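Local structure of endoglucanase, family GH5 (Zobellia galactanivorans, 6GL2) at residues 179-184 with 194-199. The protein hydrolyses hemicellulose, probably as an endo-acting glucanase that cleaves beta-glucan chains such as mixed-linked glucan. Sequence-based numbering, arbitrary orientation. Where two conformers were deposited one is given.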
ATOM      1  N   VAL A 179       7.129 -16.402  -3.867  1.00 10.14           N
ATOM      2  CA  VAL A 179       7.845 -16.192  -5.141  1.00 11.97           C
ATOM      3  C   VAL A 179       8.446 -14.789  -5.143  1.00 11.44           C
ATOM      4  O   VAL A 179       9.568 -14.574  -5.623  1.00 11.80           O
ATOM      5  CB  VAL A 179       6.913 -16.354  -6.349  1.00 13.15           C
ATOM      6  CG1 VAL A 179       7.548 -15.782  -7.596  1.00 18.00           C
ATOM      7  CG2 VAL A 179       6.561 -17.815  -6.516  1.00 15.91           C
ATOM      8  N   SER A 180       7.674 -13.781  -4.748  1.00  9.87           N
ATOM      9  CA  SER A 180       8.041 -12.374  -4.865  1.00  8.69           C
ATOM     10  C   SER A 180       9.140 -12.020  -3.906  1.00  9.24           C
ATOM     11  O   SER A 180      10.152 -11.366  -4.269  1.00  9.84           O
ATOM     12  CB  SER A 180       6.860 -11.521  -4.653  1.00  9.23           C
ATOM     13  OG  SER A 180       5.807 -11.736  -5.564  1.00 10.56           O
ATOM     14  N   VAL A 181       9.020 -12.375  -2.645  1.00  9.36           N
ATOM     15  CA  VAL A 181      10.114 -12.168  -1.697  1.00 10.22           C
ATOM     16  C   VAL A 181      11.383 -12.862  -2.153  1.00 10.07           C
ATOM     17  O   VAL A 181      12.463 -12.303  -2.122  1.00 10.96           O
ATOM     18  CB  VAL A 181       9.701 -12.549  -0.261  1.00 11.43           C
ATOM     19  CG1 VAL A 181      10.900 -12.616   0.723  1.00 12.39           C
ATOM     20  CG2 VAL A 181       8.604 -11.640   0.259  1.00 11.43           C
ATOM     21  N   ASP A 182      11.259 -14.134  -2.533  1.00 10.53           N
ATOM     22  CA  ASP A 182      12.430 -14.860  -2.962  1.00 11.87           C
ATOM     23  C   ASP A 182      13.094 -14.151  -4.142  1.00 11.63           C
ATOM     24  O   ASP A 182      14.341 -14.055  -4.211  1.00 12.73           O
ATOM     25  CB  ASP A 182      12.061 -16.308  -3.296  1.00 12.49           C
ATOM     26  CG  ASP A 182      11.760 -17.166  -2.111  1.00 12.79           C
ATOM     27  OD1 ASP A 182      12.069 -16.859  -0.982  1.00 14.94           O
ATOM     28  OD2 ASP A 182      11.265 -18.314  -2.391  1.00 15.67           O
ATOM     29  N   ALA A 183      12.321 -13.704  -5.115  1.00 12.31           N
ATOM     30  CA  ALA A 183      12.899 -13.043  -6.249  1.00 10.86           C
ATOM     31  C   ALA A 183      13.665 -11.776  -5.822  1.00 10.84           C
ATOM     32  O   ALA A 183      14.757 -11.467  -6.313  1.00 11.52           O
ATOM     33  CB  ALA A 183      11.809 -12.652  -7.290  1.00 12.16           C
ATOM     34  N   ILE A 184      13.059 -10.958  -4.982  1.00  9.50           N
ATOM     35  CA  ILE A 184      13.685  -9.767  -4.507  1.00  9.82           C
ATOM     36  C   ILE A 184      15.013 -10.111  -3.815  1.00 11.10           C
ATOM     37  O   ILE A 184      16.052  -9.521  -4.090  1.00 10.64           O
ATOM     38  CB  ILE A 184      12.789  -8.970  -3.539  1.00  9.74           C
ATOM     39  CG1 ILE A 184      11.565  -8.422  -4.344  1.00  9.48           C
ATOM     40  CG2 ILE A 184      13.600  -7.885  -2.826  1.00 10.19           C
ATOM     41  CD1 ILE A 184      10.406  -7.975  -3.447  1.00  9.64           C
ATOM     42  N   ARG A 194      16.482  -5.031   2.244  1.00 11.35           N
ATOM     43  CA  ARG A 194      15.463  -4.001   2.096  1.00 10.25           C
ATOM     44  C   ARG A 194      14.160  -4.440   2.834  1.00  9.87           C
ATOM     45  O   ARG A 194      13.802  -5.638   2.787  1.00 10.41           O
ATOM     46  CB  ARG A 194      15.147  -3.845   0.554  1.00 10.65           C
ATOM     47  CG  ARG A 194      14.256  -2.643   0.295  1.00 10.33           C
ATOM     48  CD  ARG A 194      14.032  -2.415  -1.189  1.00 10.45           C
ATOM     49  NE  ARG A 194      15.294  -2.328  -1.929  1.00 10.38           N
ATOM     50  CZ  ARG A 194      16.157  -1.352  -1.809  1.00 11.17           C
ATOM     51  NH1 ARG A 194      17.332  -1.468  -2.456  1.00 11.11           N
ATOM     52  NH2 ARG A 194      15.899  -0.279  -1.100  1.00  9.67           N
ATOM     53  N   LYS A 195      13.448  -3.507   3.379  1.00  9.67           N
ATOM     54  CA  LYS A 195      12.109  -3.801   3.962  1.00 10.17           C
ATOM     55  C   LYS A 195      11.113  -4.119   2.857  1.00  8.96           C
ATOM     56  O   LYS A 195      11.113  -3.477   1.795  1.00  9.63           O
ATOM     57  CB  LYS A 195      11.613  -2.636   4.790  1.00 10.68           C
ATOM     58  CG  LYS A 195      12.463  -2.392   6.052  1.00 13.02           C
ATOM     59  CD  LYS A 195      12.541  -3.515   7.080  1.00 14.89           C
ATOM     60  CE  LYS A 195      13.455  -3.013   8.232  1.00 14.89           C
ATOM     61  NZ  LYS A 195      14.862  -3.375   8.064  1.00 17.27           N
ATOM     62  N   ILE A 196      10.351  -5.210   3.044  1.00  8.86           N
ATOM     63  CA  ILE A 196       9.324  -5.673   2.106  1.00  8.66           C
ATOM     64  C   ILE A 196       8.004  -5.733   2.827  1.00  9.32           C
ATOM     65  O   ILE A 196       7.917  -6.370   3.898  1.00 10.14           O
ATOM     66  CB  ILE A 196       9.691  -7.025   1.488  1.00  9.88           C
ATOM     67  CG1 ILE A 196      11.000  -7.012   0.770  1.00 10.66           C
ATOM     68  CG2 ILE A 196       8.547  -7.408   0.544  1.00 10.53           C
ATOM     69  CD1 ILE A 196      11.436  -8.363   0.308  1.00 11.13           C
ATOM     70  N   MET A 197       6.956  -5.097   2.360  1.00  8.85           N
ATOM     71  CA  MET A 197       5.631  -5.176   2.842  1.00  9.34           C
ATOM     72  C   MET A 197       4.863  -6.274   2.162  1.00  9.84           C
ATOM     73  O   MET A 197       4.729  -6.292   0.909  1.00  8.91           O
ATOM     74  CB  MET A 197       4.943  -3.799   2.626  1.00  9.79           C
ATOM     75  CG  MET A 197       5.351  -2.732   3.618  1.00 10.53           C
ATOM     76  SD  MET A 197       4.816  -1.057   3.088  1.00 10.78           S
ATOM     77  CE  MET A 197       3.075  -1.359   2.858  1.00 10.39           C
ATOM     78  N   VAL A 198       4.373  -7.198   2.956  1.00  9.19           N
ATOM     79  CA  VAL A 198       3.665  -8.380   2.511  1.00 10.04           C
ATOM     80  C   VAL A 198       2.258  -8.367   3.034  1.00  8.82           C
ATOM     81  O   VAL A 198       2.061  -8.418   4.246  1.00  9.22           O
ATOM     82  CB  VAL A 198       4.440  -9.667   2.896  1.00 10.01           C
ATOM     83  CG1 VAL A 198       3.690 -10.963   2.639  1.00 10.45           C
ATOM     84  CG2 VAL A 198       5.836  -9.726   2.266  1.00 10.51           C
ATOM     85  N   SER A 199       1.295  -8.377   2.149  1.00  9.03           N
ATOM     86  CA  SER A 199      -0.116  -8.282   2.489  0.70 10.20           C
ATOM     87  C   SER A 199      -0.758  -9.625   2.822  1.00 10.06           C
ATOM     88  O   SER A 199      -0.355 -10.678   2.393  1.00 11.32           O
ATOM     89  CB  SER A 199      -0.922  -7.707   1.321  0.70  9.63           C
ATOM     90  OG  SER A 199      -0.879  -8.611   0.233  0.70 10.77           O
TER
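R194 NH2 is gripped by two backbone carbonyls, those of G142 and L145, which hold the guanidinium just before the N-terminal end of strand 196-199, on which I196 and V198 meet I184 and V181 of helix 167-186. The arrangement belongs to a TIM barrel: the helix follows strand 145-148, packs on the outside of the sheet and leads into strand 196-199, completing a beta-alpha-beta crossover. Helix and strand segments run almost antiparallel, at 170°, with axes 10.4 Å apart. No hydrogen bond joins them; backbone groups are used elsewhere, I196 pairing with N221 and I223 and I184 N bonding to S180 O within the helix, and the side chains meeting here are all aliphatic. Strand alternation turns I196 and V198 to the helix and sends M197 to the other side of the sheet. V181 and I184, three residues apart, lie on one face of the helix, and their beta branches give compact, stiff surfaces suited to this buried layer. V181 and V198 cross at about a right angle, meeting through one methyl each, V181 CG2 and V198 CG2, 3.9 Å apart. V181 CG2 also lies 4.2 Å from I196 CG2, bridging the two strand residues. The isoleucines reach tip to tip: with chi2 extended at 173°, I196 sends its CD1 toward I184, whose side chain also touches F147. There I196 CD1 meets both branches, 3.8 Å from I184 CG2 and 3.9 Å from I184 CD1.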